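Local coordinates for flagellar motor switch protein FliG (Thermotoga maritima, PDB 5TDY), which probably forms part of the switch complex at the base of the flagellar basal body, which meets chemotaxis proteins and motor components that set the direction of rotation, at residues 26-29 against 30-33; 33-36 against 37-41; 52-55 against 56-60; 75-78 against 79-83; 89-92 against 93-97. One frame throughout, in Å; residues are numbered along the deposited sequence.

Contact 1 of 5, residues 26-29 against 30-33; sequences QVMK and HLDE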
loop_
_atom_site.group_PDB
_atom_site.type_symbol
_atom_site.label_atom_id
_atom_site.label_comp_id
_atom_site.label_asym_id
_atom_site.label_seq_id
_atom_site.Cartn_x
_atom_site.Cartn_y
_atom_site.Cartn_z
ATOM N N GLN B 26 -8.615 13.920 3.420
ATOM C CA GLN B 26 -8.091 14.652 2.269
ATOM C C GLN B 26 -8.172 13.815 0.992
ATOM O O GLN B 26 -8.566 14.327 -0.068
ATOM C CB GLN B 26 -6.655 15.098 2.550
ATOM C CG GLN B 26 -5.917 15.772 1.362
ATOM C CD GLN B 26 -6.532 17.093 0.908
ATOM O OE1 GLN B 26 -7.281 17.746 1.646
ATOM N NE2 GLN B 26 -6.210 17.496 -0.318
ATOM N N VAL B 27 -7.830 12.525 1.072
ATOM C CA VAL B 27 -7.985 11.650 -0.095
ATOM C C VAL B 27 -9.439 11.619 -0.557
ATOM O O VAL B 27 -9.730 11.711 -1.758
ATOM C CB VAL B 27 -7.470 10.232 0.220
ATOM C CG1 VAL B 27 -7.895 9.242 -0.873
ATOM C CG2 VAL B 27 -5.962 10.231 0.380
HETATM N N MSE B 28 -10.374 11.531 0.379
HETATM C CA MSE B 28 -11.780 11.375 0.002
HETATM C C MSE B 28 -12.431 12.582 -0.675
HETATM O O MSE B 28 -13.454 12.445 -1.363
HETATM C CB MSE B 28 -12.577 10.988 1.226
HETATM C CG MSE B 28 -12.664 9.467 1.327
HETATM SE SE MSE B 28 -13.070 8.940 3.108
HETATM C CE MSE B 28 -14.373 7.557 2.721
ATOM N N LYS B 29 -11.837 13.760 -0.491
ATOM C CA LYS B 29 -12.287 14.942 -1.221
ATOM C C LYS B 29 -12.040 14.835 -2.720
ATOM O O LYS B 29 -12.582 15.638 -3.481
ATOM C CB LYS B 29 -11.605 16.195 -0.650
ATOM C CG LYS B 29 -12.145 16.568 0.732
ATOM C CD LYS B 29 -11.178 17.445 1.516
ATOM C CE LYS B 29 -11.736 17.781 2.899
ATOM N NZ LYS B 29 -10.859 18.735 3.644
ATOM N N HIS B 30 -11.265 13.846 -3.162
ATOM C CA HIS B 30 -11.069 13.593 -4.582
ATOM C C HIS B 30 -12.105 12.640 -5.147
ATOM O O HIS B 30 -12.017 12.291 -6.325
ATOM C CB HIS B 30 -9.669 13.027 -4.835
ATOM C CG HIS B 30 -8.578 13.986 -4.502
ATOM N ND1 HIS B 30 -8.025 14.833 -5.438
ATOM C CD2 HIS B 30 -7.960 14.261 -3.329
ATOM C CE1 HIS B 30 -7.105 15.583 -4.857
ATOM N NE2 HIS B 30 -7.044 15.254 -3.578
ATOM N N LEU B 31 -13.064 12.212 -4.330
ATOM C CA LEU B 31 -14.103 11.267 -4.707
ATOM C C LEU B 31 -15.457 11.945 -4.595
ATOM O O LEU B 31 -15.640 12.857 -3.784
ATOM C CB LEU B 31 -14.073 10.029 -3.810
ATOM C CG LEU B 31 -12.705 9.335 -3.818
ATOM C CD1 LEU B 31 -12.640 8.223 -2.792
ATOM C CD2 LEU B 31 -12.401 8.788 -5.216
ATOM N N ASP B 32 -16.412 11.488 -5.401
ATOM C CA ASP B 32 -17.725 12.108 -5.347
ATOM C C ASP B 32 -18.482 11.667 -4.098
ATOM O O ASP B 32 -18.089 10.740 -3.380
ATOM C CB ASP B 32 -18.533 11.799 -6.612
ATOM C CG ASP B 32 -18.646 10.325 -6.891
ATOM O OD1 ASP B 32 -19.136 9.588 -6.017
ATOM O OD2 ASP B 32 -18.253 9.899 -7.995
ATOM N N GLU B 33 -19.599 12.361 -3.864
ATOM C CA GLU B 33 -20.380 12.195 -2.644
ATOM C C GLU B 33 -20.862 10.760 -2.467
ATOM O O GLU B 33 -20.759 10.198 -1.371
ATOM C CB GLU B 33 -21.570 13.164 -2.669
ATOM C CG GLU B 33 -21.223 14.670 -2.571
ATOM C CD GLU B 33 -20.200 15.185 -3.607
ATOM O OE1 GLU B 33 -19.285 15.936 -3.203
ATOM O OE2 GLU B 33 -20.309 14.855 -4.814
HETATM O O HOH W 1 -4.787 17.244 -2.280
#
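His30 folds back over the last turn of helix 21-28, where its side chain runs along two carbonyl oxygens. With CG anti to its own carbonyl carbon (chi1 -65°), the ring turns back toward the helix. CB comes first and lies 3.3 Å from Val27 O. CG is farther from that oxygen, which sits in the ring plane at the edge. CD2 comes to the carbonyl one residue earlier, 3.3 Å from Gln26 O. At the tip, His30 NE2 comes 4.0 Å from Gln26 NE2, the amide plane standing 82° from the ring. A water lies 3.3 Å from His30 NE2, but its separation from Gln26 NE2 is implausibly short, and the bridge is doubtful. The backbone closes the turn: His30 N donates to Val27 O at 3.0 Å, and Leu31 N reaches Met28 O at the same length. In both bonds the donor sits above the carbonyl plane. Leu31 CD1 packs 4.3 Å from CG of Met28, a selenomethionine, and both side chains also meet Leu39. Residues 28-31 form a type I beta turn; with Asp32 then taking the N-cap of helix 33-44, this is a tight connection between consecutive helices of the FliG N-terminal domain.

Contact 2 of 5, residues 33-36 against 37-41; sequences EETV and EQLVV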
loop_
_atom_site.group_PDB
_atom_site.type_symbol
_atom_site.label_atom_id
_atom_site.label_comp_id
_atom_site.label_asym_id
_atom_site.label_seq_id
_atom_site.Cartn_x
_atom_site.Cartn_y
_atom_site.Cartn_z
ATOM N N GLU B 33 -19.599 12.361 -3.864
ATOM C CA GLU B 33 -20.380 12.195 -2.644
ATOM C C GLU B 33 -20.862 10.760 -2.467
ATOM O O GLU B 33 -20.759 10.198 -1.371
ATOM C CB GLU B 33 -21.570 13.164 -2.669
ATOM C CG GLU B 33 -21.223 14.670 -2.571
ATOM C CD GLU B 33 -20.200 15.185 -3.607
ATOM O OE1 GLU B 33 -19.285 15.936 -3.203
ATOM O OE2 GLU B 33 -20.309 14.855 -4.814
ATOM N N GLU B 34 -21.375 10.141 -3.542
ATOM C CA GLU B 34 -21.936 8.796 -3.419
ATOM C C GLU B 34 -20.850 7.754 -3.163
ATOM O O GLU B 34 -21.071 6.798 -2.413
ATOM C CB GLU B 34 -22.743 8.437 -4.670
ATOM C CG GLU B 34 -22.950 6.935 -4.897
ATOM C CD GLU B 34 -24.022 6.288 -3.998
ATOM O OE1 GLU B 34 -24.785 5.446 -4.531
ATOM O OE2 GLU B 34 -24.100 6.595 -2.775
ATOM N N THR B 35 -19.688 7.899 -3.798
ATOM C CA THR B 35 -18.573 7.003 -3.517
ATOM C C THR B 35 -18.167 7.096 -2.050
ATOM O O THR B 35 -17.962 6.076 -1.378
ATOM C CB THR B 35 -17.385 7.356 -4.417
ATOM O OG1 THR B 35 -17.788 7.310 -5.788
ATOM C CG2 THR B 35 -16.225 6.405 -4.186
ATOM N N VAL B 36 -18.053 8.327 -1.542
ATOM C CA VAL B 36 -17.632 8.551 -0.161
ATOM C C VAL B 36 -18.592 7.872 0.809
ATOM O O VAL B 36 -18.170 7.312 1.827
ATOM C CB VAL B 36 -17.509 10.063 0.110
ATOM C CG1 VAL B 36 -17.238 10.350 1.600
ATOM C CG2 VAL B 36 -16.402 10.662 -0.761
ATOM N N GLU B 37 -19.894 7.893 0.502
ATOM C CA GLU B 37 -20.870 7.314 1.421
ATOM C C GLU B 37 -20.728 5.801 1.485
ATOM O O GLU B 37 -20.857 5.200 2.560
ATOM C CB GLU B 37 -22.294 7.698 1.007
ATOM C CG GLU B 37 -22.704 9.104 1.383
ATOM C CD GLU B 37 -23.162 9.201 2.823
ATOM O OE1 GLU B 37 -24.050 8.409 3.216
ATOM O OE2 GLU B 37 -22.633 10.062 3.563
ATOM N N GLN B 38 -20.455 5.168 0.348
ATOM C CA GLN B 38 -20.256 3.728 0.354
ATOM C C GLN B 38 -18.956 3.364 1.048
ATOM O O GLN B 38 -18.883 2.350 1.754
ATOM C CB GLN B 38 -20.292 3.195 -1.074
ATOM C CG GLN B 38 -21.695 3.178 -1.660
ATOM C CD GLN B 38 -21.692 2.954 -3.161
ATOM O OE1 GLN B 38 -22.028 3.855 -3.925
ATOM N NE2 GLN B 38 -21.316 1.750 -3.589
ATOM N N LEU B 39 -17.925 4.191 0.882
ATOM C CA LEU B 39 -16.646 3.904 1.515
ATOM C C LEU B 39 -16.737 4.040 3.029
ATOM O O LEU B 39 -16.176 3.218 3.754
ATOM C CB LEU B 39 -15.577 4.833 0.957
ATOM C CG LEU B 39 -14.834 4.477 -0.328
ATOM C CD1 LEU B 39 -13.951 5.674 -0.686
ATOM C CD2 LEU B 39 -13.979 3.212 -0.140
ATOM N N VAL B 40 -17.442 5.067 3.527
ATOM C CA VAL B 40 -17.550 5.227 4.978
ATOM C C VAL B 40 -18.324 4.063 5.577
ATOM O O VAL B 40 -18.064 3.667 6.718
ATOM C CB VAL B 40 -18.171 6.590 5.392
ATOM C CG1 VAL B 40 -17.310 7.771 4.924
ATOM C CG2 VAL B 40 -19.581 6.747 4.883
ATOM N N VAL B 41 -19.253 3.473 4.821
ATOM C CA VAL B 41 -19.952 2.285 5.302
ATOM C C VAL B 41 -19.007 1.089 5.342
ATOM O O VAL B 41 -19.043 0.284 6.282
ATOM C CB VAL B 41 -21.199 2.004 4.437
ATOM C CG1 VAL B 41 -21.699 0.583 4.659
ATOM C CG2 VAL B 41 -22.319 3.005 4.775
#
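Regular i to i+4 bonds join Glu33-Val36 to Glu37-Val40 in the first turns of helix 33-44, with Leu39 N reaching Thr35 O at 2.9 Å and Val40 N reaching Val36 O at the same length. At the second of these bonds both methyls of Val40 flank the acceptor: its CG1 lies 3.2 Å from Val36 O and its CG2 3.4 Å from it. One turn apart, Val36 CG1 and Val40 CG1 pack at 4.2 Å. Leu39 lies along the carbonyl one turn back, with CB 3.6 Å from Thr35 O, and its CD1 touches Thr35 CG2. The hydroxyl of Thr35 bonds Asp32, the N-cap residue. Glu34 sends CG anti to its backbone N (chi1 159°) and then bends, which carries its carboxylate over to the amide of Gln38; Glu34 CD and Gln38 CD are 4.2 Å apart and the two planes stand 68° from each other. Replacing Gln38 by an alanine would probably leave the Glu34 carboxylate without this polar neighbour and take packing from an aromatic side chain of another protein chain. Thr35 and Leu39 also meet aromatic side chains of that chain, while Leu39 reaches Ala12 and Leu16 of helix 8-19 and, with Val40, packs on Met28 of helix 21-28.

Contact 3 of 5, residues 52-55 against 56-60; sequences EEKK and QVLEE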
loop_
_atom_site.group_PDB
_atom_site.type_symbol
_atom_site.label_atom_id
_atom_site.label_comp_id
_atom_site.label_asym_id
_atom_site.label_seq_id
_atom_site.Cartn_x
_atom_site.Cartn_y
_atom_site.Cartn_z
ATOM N N GLU B 52 -1.214 -8.953 8.494
ATOM C CA GLU B 52 -0.937 -9.469 7.160
ATOM C C GLU B 52 -1.826 -8.819 6.109
ATOM O O GLU B 52 -1.365 -8.542 4.999
ATOM C CB GLU B 52 -1.119 -10.987 7.123
ATOM C CG GLU B 52 -0.135 -11.766 7.973
ATOM C CD GLU B 52 -0.512 -11.803 9.437
ATOM O OE1 GLU B 52 0.370 -12.124 10.261
ATOM O OE2 GLU B 52 -1.683 -11.503 9.771
ATOM N N GLU B 53 -3.112 -8.620 6.423
ATOM C CA GLU B 53 -3.980 -7.825 5.564
ATOM C C GLU B 53 -3.354 -6.465 5.294
ATOM O O GLU B 53 -3.198 -6.051 4.140
ATOM C CB GLU B 53 -5.352 -7.654 6.216
ATOM C CG GLU B 53 -6.463 -8.454 5.583
ATOM C CD GLU B 53 -7.758 -8.391 6.389
ATOM O OE1 GLU B 53 -8.782 -8.916 5.895
ATOM O OE2 GLU B 53 -7.750 -7.838 7.519
ATOM N N LYS B 54 -2.960 -5.773 6.363
ATOM C CA LYS B 54 -2.424 -4.421 6.235
ATOM C C LYS B 54 -1.195 -4.398 5.337
ATOM O O LYS B 54 -1.082 -3.554 4.441
ATOM C CB LYS B 54 -2.086 -3.882 7.619
ATOM C CG LYS B 54 -1.820 -2.404 7.687
ATOM C CD LYS B 54 -2.022 -1.935 9.131
ATOM C CE LYS B 54 -1.933 -0.428 9.245
ATOM N NZ LYS B 54 -2.076 0.060 10.649
ATOM N N LYS B 55 -0.260 -5.318 5.576
ATOM C CA LYS B 55 0.961 -5.400 4.778
ATOM C C LYS B 55 0.658 -5.755 3.322
ATOM O O LYS B 55 1.257 -5.186 2.404
ATOM C CB LYS B 55 1.897 -6.432 5.409
ATOM C CG LYS B 55 3.305 -6.484 4.852
ATOM C CD LYS B 55 4.081 -7.623 5.533
ATOM C CE LYS B 55 5.118 -8.291 4.590
ATOM N NZ LYS B 55 4.544 -8.917 3.368
ATOM N N GLN B 56 -0.272 -6.692 3.094
ATOM C CA GLN B 56 -0.661 -7.042 1.729
ATOM C C GLN B 56 -1.254 -5.847 0.997
ATOM O O GLN B 56 -0.902 -5.571 -0.159
ATOM C CB GLN B 56 -1.673 -8.184 1.730
ATOM C CG GLN B 56 -1.117 -9.572 1.967
ATOM C CD GLN B 56 -2.223 -10.613 2.052
ATOM O OE1 GLN B 56 -2.367 -11.302 3.064
ATOM N NE2 GLN B 56 -3.013 -10.731 0.989
ATOM N N VAL B 57 -2.186 -5.143 1.638
ATOM C CA VAL B 57 -2.809 -3.997 0.983
ATOM C C VAL B 57 -1.762 -2.941 0.662
ATOM O O VAL B 57 -1.722 -2.395 -0.450
ATOM C CB VAL B 57 -3.946 -3.433 1.858
ATOM C CG1 VAL B 57 -4.440 -2.099 1.302
ATOM C CG2 VAL B 57 -5.083 -4.435 1.953
ATOM N N LEU B 58 -0.867 -2.673 1.608
ATOM C CA LEU B 58 0.135 -1.637 1.389
ATOM C C LEU B 58 1.079 -2.011 0.248
ATOM O O LEU B 58 1.441 -1.159 -0.572
ATOM C CB LEU B 58 0.906 -1.381 2.682
ATOM C CG LEU B 58 0.081 -0.648 3.746
ATOM C CD1 LEU B 58 0.896 -0.444 5.021
ATOM C CD2 LEU B 58 -0.434 0.688 3.225
ATOM N N GLU B 59 1.465 -3.290 0.161
ATOM C CA GLU B 59 2.367 -3.727 -0.913
ATOM C C GLU B 59 1.733 -3.574 -2.288
ATOM O O GLU B 59 2.377 -3.079 -3.224
ATOM C CB GLU B 59 2.791 -5.177 -0.688
ATOM C CG GLU B 59 3.922 -5.269 0.309
ATOM C CD GLU B 59 3.979 -6.594 0.997
ATOM O OE1 GLU B 59 4.780 -6.722 1.945
ATOM O OE2 GLU B 59 3.229 -7.506 0.587
ATOM N N GLU B 60 0.478 -4.009 -2.435
ATOM C CA GLU B 60 -0.217 -3.847 -3.705
ATOM C C GLU B 60 -0.424 -2.372 -4.031
ATOM O O GLU B 60 -0.225 -1.950 -5.177
ATOM C CB GLU B 60 -1.561 -4.592 -3.677
ATOM C CG GLU B 60 -2.253 -4.575 -5.048
ATOM C CD GLU B 60 -3.638 -5.229 -5.075
ATOM O OE1 GLU B 60 -4.000 -5.993 -4.160
ATOM O OE2 GLU B 60 -4.378 -4.978 -6.047
HETATM O O HOH W 2 2.515 -10.202 2.227
#
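An i to i+4 salt bridge between Lys55 and Glu59 spans one turn of helix 51-66. Lys55 NZ donates to Glu59 OE1 at 2.6 Å and meets the syn lone pair of that oxygen, on the side of the other carboxylate oxygen. A water closes a small ring beside it, accepting from Lys55 NZ at 2.7 Å and donating to Glu59 OE2 at 3.2 Å. With chi1 at -170° the lysine chain starts away from its own nitrogen and heads along the helix; bends at chi3 and chi4 then curl its end onto the acid, leaving CE 3.1 Å from Glu59 OE1. Both carboxylate oxygens thus have partners, which limits how far the group can turn. The backbone repeats the same spacing, Val57 N meeting Glu53 O at 2.8 Å. Side chains lie back along these carbonyls: Gln56 CG is 3.2 Å from Glu52 O, and Leu58 CG is as close to Lys54 O. Gln56 NE2 goes on to bond Lys4 O, and Glu53 forms a salt bridge with Arg10. Val57 and Leu58 pack on helix 8-19 and also meet an aromatic and an apolar side chain of another protein chain, which Lys55 and Glu59 touch as well. The arrangement is that of an amphipathic helix, its apolar face shared between helix 8-19 and another protein chain and an ion pair along its flank.

Contact 4 of 5, residues 75-78 against 79-83; sequences GIEY and AKKVL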
loop_
_atom_site.group_PDB
_atom_site.type_symbol
_atom_site.label_atom_id
_atom_site.label_comp_id
_atom_site.label_asym_id
_atom_site.label_seq_id
_atom_site.Cartn_x
_atom_site.Cartn_y
_atom_site.Cartn_z
ATOM N N GLY B 75 18.145 -0.287 -10.116
ATOM C CA GLY B 75 17.889 -1.709 -10.135
ATOM C C GLY B 75 18.634 -2.468 -9.061
ATOM O O GLY B 75 18.152 -3.498 -8.589
ATOM N N ILE B 76 19.805 -1.979 -8.647
ATOM C CA ILE B 76 20.582 -2.724 -7.658
ATOM C C ILE B 76 19.836 -2.789 -6.330
ATOM O O ILE B 76 19.644 -3.872 -5.755
ATOM C CB ILE B 76 21.980 -2.113 -7.474
ATOM C CG1 ILE B 76 22.756 -2.108 -8.782
ATOM C CG2 ILE B 76 22.746 -2.902 -6.404
ATOM C CD1 ILE B 76 24.094 -1.408 -8.676
ATOM N N GLU B 77 19.424 -1.626 -5.811
ATOM C CA GLU B 77 18.632 -1.608 -4.582
ATOM C C GLU B 77 17.366 -2.439 -4.739
ATOM O O GLU B 77 16.943 -3.125 -3.797
ATOM C CB GLU B 77 18.286 -0.164 -4.204
ATOM C CG GLU B 77 17.256 0.001 -3.078
ATOM C CD GLU B 77 17.803 -0.339 -1.683
ATOM O OE1 GLU B 77 19.013 -0.615 -1.558
ATOM O OE2 GLU B 77 17.022 -0.324 -0.702
ATOM N N TYR B 78 16.747 -2.397 -5.924
ATOM C CA TYR B 78 15.562 -3.210 -6.143
ATOM C C TYR B 78 15.902 -4.688 -6.035
ATOM O O TYR B 78 15.232 -5.441 -5.313
ATOM C CB TYR B 78 14.918 -2.904 -7.503
ATOM C CG TYR B 78 13.525 -3.504 -7.606
ATOM C CD1 TYR B 78 12.414 -2.785 -7.201
ATOM C CD2 TYR B 78 13.328 -4.805 -8.075
ATOM C CE1 TYR B 78 11.135 -3.330 -7.274
ATOM C CE2 TYR B 78 12.056 -5.360 -8.161
ATOM C CZ TYR B 78 10.962 -4.611 -7.753
ATOM O OH TYR B 78 9.687 -5.136 -7.821
ATOM N N ALA B 79 16.958 -5.121 -6.724
ATOM C CA ALA B 79 17.341 -6.529 -6.665
ATOM C C ALA B 79 17.720 -6.944 -5.251
ATOM O O ALA B 79 17.451 -8.079 -4.845
ATOM C CB ALA B 79 18.503 -6.797 -7.624
ATOM N N LYS B 80 18.339 -6.043 -4.486
ATOM C CA LYS B 80 18.706 -6.379 -3.112
ATOM C C LYS B 80 17.470 -6.712 -2.289
ATOM O O LYS B 80 17.444 -7.711 -1.562
ATOM C CB LYS B 80 19.492 -5.228 -2.478
ATOM C CG LYS B 80 19.717 -5.376 -0.957
ATOM C CD LYS B 80 19.791 -4.004 -0.286
ATOM C CE LYS B 80 18.712 -3.817 0.772
ATOM N NZ LYS B 80 19.101 -4.368 2.099
ATOM N N LYS B 81 16.421 -5.891 -2.407
ATOM C CA LYS B 81 15.217 -6.119 -1.613
ATOM C C LYS B 81 14.514 -7.404 -2.025
ATOM O O LYS B 81 14.049 -8.161 -1.166
ATOM C CB LYS B 81 14.274 -4.924 -1.737
ATOM C CG LYS B 81 14.746 -3.720 -0.950
ATOM C CD LYS B 81 14.442 -2.430 -1.671
ATOM C CE LYS B 81 12.984 -2.040 -1.591
ATOM N NZ LYS B 81 12.710 -0.890 -2.517
ATOM N N VAL B 82 14.430 -7.665 -3.330
ATOM C CA VAL B 82 13.840 -8.909 -3.816
ATOM C C VAL B 82 14.593 -10.115 -3.263
ATOM O O VAL B 82 13.989 -11.044 -2.713
ATOM C CB VAL B 82 13.819 -8.919 -5.354
ATOM C CG1 VAL B 82 13.351 -10.272 -5.855
ATOM C CG2 VAL B 82 12.895 -7.814 -5.876
ATOM N N LEU B 83 15.926 -10.115 -3.397
ATOM C CA LEU B 83 16.713 -11.269 -2.962
ATOM C C LEU B 83 16.571 -11.520 -1.468
ATOM O O LEU B 83 16.421 -12.670 -1.040
ATOM C CB LEU B 83 18.188 -11.072 -3.309
ATOM C CG LEU B 83 18.532 -11.181 -4.783
ATOM C CD1 LEU B 83 19.988 -10.776 -4.983
ATOM C CD2 LEU B 83 18.229 -12.581 -5.285
HETATM O O HOH W 3 14.682 1.674 -2.083
#
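Tyr78 and Val82 touch one turn apart on helix 75-87, ring carbon CE2 meeting methyl CG2 at 3.5 Å. The methyl approaches the ring obliquely, and the same CG2 lies 3.4 Å from Tyr78 O. With chi1 at -167° the tyrosine ring leans along the helix toward the next turn. On another side of the helix Glu77 bends at chi2 and reaches two lysines through their aliphatic parts. Its OE1 sits 3.7 Å from Lys80 CD, the two side chains running side by side, and its OE2 sits 3.5 Å from Lys81 CD. Neither ammonium makes a direct ion pair with it. Lys80 NZ is instead paired with Glu84, while Lys81 NZ, 4.7 Å from Glu77 OE2, is linked to it through a water whose bond to the carboxylate is weak. The nearby positive charges would nonetheless be expected to steady the negative charge of Glu77. Behind these side chains the main chain sets the spacing: Val82 N bonds Tyr78 O at 3.1 Å, and Ala79 N bonds Gly75 O at 2.7 Å in the first turn. No other chain of the assembly touches the two segments, and the arrangement is one of i to i+4 side-chain packing beside a loose, water-linked Glu-Lys pair on the outer surface of helix 75-87 of the FliG N-terminal domain.

Contact 5 of 5, residues 89-92 against 93-97; sequences PERA and RKIIE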
loop_
_atom_site.group_PDB
_atom_site.type_symbol
_atom_site.label_atom_id
_atom_site.label_comp_id
_atom_site.label_asym_id
_atom_site.label_seq_id
_atom_site.Cartn_x
_atom_site.Cartn_y
_atom_site.Cartn_z
ATOM N N PRO B 89 19.410 -12.709 3.382
ATOM C CA PRO B 89 20.678 -12.171 2.847
ATOM C C PRO B 89 21.822 -13.178 2.790
ATOM O O PRO B 89 22.667 -13.082 1.890
ATOM C CB PRO B 89 20.995 -11.006 3.802
ATOM C CG PRO B 89 20.216 -11.300 5.052
ATOM C CD PRO B 89 18.972 -12.008 4.602
ATOM N N GLU B 90 21.893 -14.143 3.709
ATOM C CA GLU B 90 23.014 -15.074 3.670
ATOM C C GLU B 90 22.923 -16.014 2.465
ATOM O O GLU B 90 23.915 -16.216 1.760
ATOM C CB GLU B 90 23.101 -15.832 4.991
ATOM C CG GLU B 90 23.694 -14.950 6.085
ATOM C CD GLU B 90 25.146 -14.591 5.777
ATOM O OE1 GLU B 90 25.970 -15.524 5.653
ATOM O OE2 GLU B 90 25.449 -13.395 5.575
ATOM N N ARG B 91 21.744 -16.570 2.189
ATOM C CA ARG B 91 21.575 -17.369 0.970
ATOM C C ARG B 91 21.723 -16.508 -0.290
ATOM O O ARG B 91 22.344 -16.940 -1.270
ATOM C CB ARG B 91 20.220 -18.078 0.997
ATOM C CG ARG B 91 19.835 -18.799 -0.284
ATOM C CD ARG B 91 20.841 -19.893 -0.632
ATOM N NE ARG B 91 20.482 -20.581 -1.868
ATOM C CZ ARG B 91 21.338 -21.237 -2.638
ATOM N NH1 ARG B 91 22.617 -21.314 -2.303
ATOM N NH2 ARG B 91 20.909 -21.816 -3.747
ATOM N N ALA B 92 21.180 -15.282 -0.270
ATOM C CA ALA B 92 21.284 -14.389 -1.426
ATOM C C ALA B 92 22.732 -14.178 -1.858
ATOM O O ALA B 92 23.024 -14.144 -3.059
ATOM C CB ALA B 92 20.635 -13.038 -1.114
ATOM N N ARG B 93 23.644 -13.989 -0.892
ATOM C CA ARG B 93 25.065 -13.829 -1.202
ATOM C C ARG B 93 25.599 -14.994 -2.022
ATOM O O ARG B 93 26.460 -14.810 -2.892
ATOM C CB ARG B 93 25.886 -13.711 0.082
ATOM C CG ARG B 93 25.624 -12.469 0.893
ATOM C CD ARG B 93 26.345 -12.520 2.248
ATOM N NE ARG B 93 27.781 -12.288 2.127
ATOM C CZ ARG B 93 28.641 -12.404 3.133
ATOM N NH1 ARG B 93 28.213 -12.760 4.336
ATOM N NH2 ARG B 93 29.931 -12.159 2.935
ATOM N N LYS B 94 25.135 -16.209 -1.733
ATOM C CA LYS B 94 25.676 -17.373 -2.432
ATOM C C LYS B 94 25.036 -17.553 -3.795
ATOM O O LYS B 94 25.697 -18.032 -4.725
ATOM C CB LYS B 94 25.484 -18.634 -1.597
ATOM C CG LYS B 94 26.611 -18.945 -0.618
ATOM C CD LYS B 94 27.243 -17.705 -0.038
ATOM C CE LYS B 94 28.117 -18.036 1.156
ATOM N NZ LYS B 94 28.643 -16.786 1.791
ATOM N N ILE B 95 23.761 -17.178 -3.936
ATOM C CA ILE B 95 23.107 -17.246 -5.240
ATOM C C ILE B 95 23.858 -16.408 -6.274
ATOM O O ILE B 95 24.074 -16.837 -7.416
ATOM C CB ILE B 95 21.638 -16.805 -5.116
ATOM C CG1 ILE B 95 20.860 -17.800 -4.262
ATOM C CG2 ILE B 95 21.007 -16.689 -6.501
ATOM C CD1 ILE B 95 19.426 -17.352 -3.967
ATOM N N ILE B 96 24.265 -15.196 -5.899
ATOM C CA ILE B 96 24.901 -14.318 -6.877
ATOM C C ILE B 96 26.392 -14.577 -6.988
ATOM O O ILE B 96 27.062 -13.932 -7.809
ATOM C CB ILE B 96 24.605 -12.847 -6.541
ATOM C CG1 ILE B 96 25.306 -12.448 -5.243
ATOM C CG2 ILE B 96 23.108 -12.652 -6.421
ATOM C CD1 ILE B 96 24.982 -11.013 -4.788
ATOM N N GLU B 97 26.929 -15.459 -6.140
ATOM C CA GLU B 97 28.174 -16.215 -6.291
ATOM C C GLU B 97 29.311 -15.607 -5.489
ATOM O O GLU B 97 30.117 -14.834 -6.015
ATOM C CB GLU B 97 28.568 -16.380 -7.762
ATOM C CG GLU B 97 27.785 -17.489 -8.467
ATOM C CD GLU B 97 27.257 -18.567 -7.507
ATOM O OE1 GLU B 97 26.022 -18.733 -7.395
ATOM O OE2 GLU B 97 28.075 -19.282 -6.886
#
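The Arg91 guanidinium has Ile95 CG1 over one face, 3.6 Å above its plane and offset toward the rim, while the Arg93 guanidinium takes Glu90 OE2 at its edge. Arg93 NH1 donates to Glu90 OE2 at 3.1 Å, the oxygen lying 2° out of the guanidinium plane, and meets the syn lone pair of that oxygen. Carboxylate and guanidinium planes stand 74° apart, though the two side chains run alongside each other. A bend at chi3 (75°) brings the end of Arg93 back to the acid after CG has passed 3.2 Å from Pro89 O. This is an i to i+3 salt bridge on the short helix 89-95, which opens with a proline in its first turn; after it Glu97 leaves helical geometry with positive phi. Arg91 and Ile95 cross at about a right angle, the arginine NE lying 3.7 Å from Ile95 CG1. A serine in place of Ile95 would probably leave that guanidinium face uncovered by this residue, its group freer to turn, and lose packing on Phe87. The backbone bond Ile95 N to Arg91 O, 3.0 Å long, holds the pair one turn apart. Ile96 N likewise bonds Ala92 O at 3.3 Å, and both residues pack on Leu83 of helix 75-87.

Contacts 1 and 2 share Glu33 and touch directly, Met28 and Leu31 packing on Leu39; together they span the turn between helices 21-28 and 33-44. Contacts 4 and 5 pair similarly through Leu83, which meets Ala92 and Ile96, but at the opposite end of the chain. Contact 3 lies nearest the chain centre and touches none of the others. Contacts 1 to 3, partly buried, reach another protein chain; turn bonds and a ring beside carbonyls mark contact 1, valine-leucine packing contact 2, an ion pair contact 3. Contacts 4 and 5 lie on the surface: contact 5 has a direct ion pair, whereas in contact 4 the opposite charges stay apart, joined at most through a weakly held water.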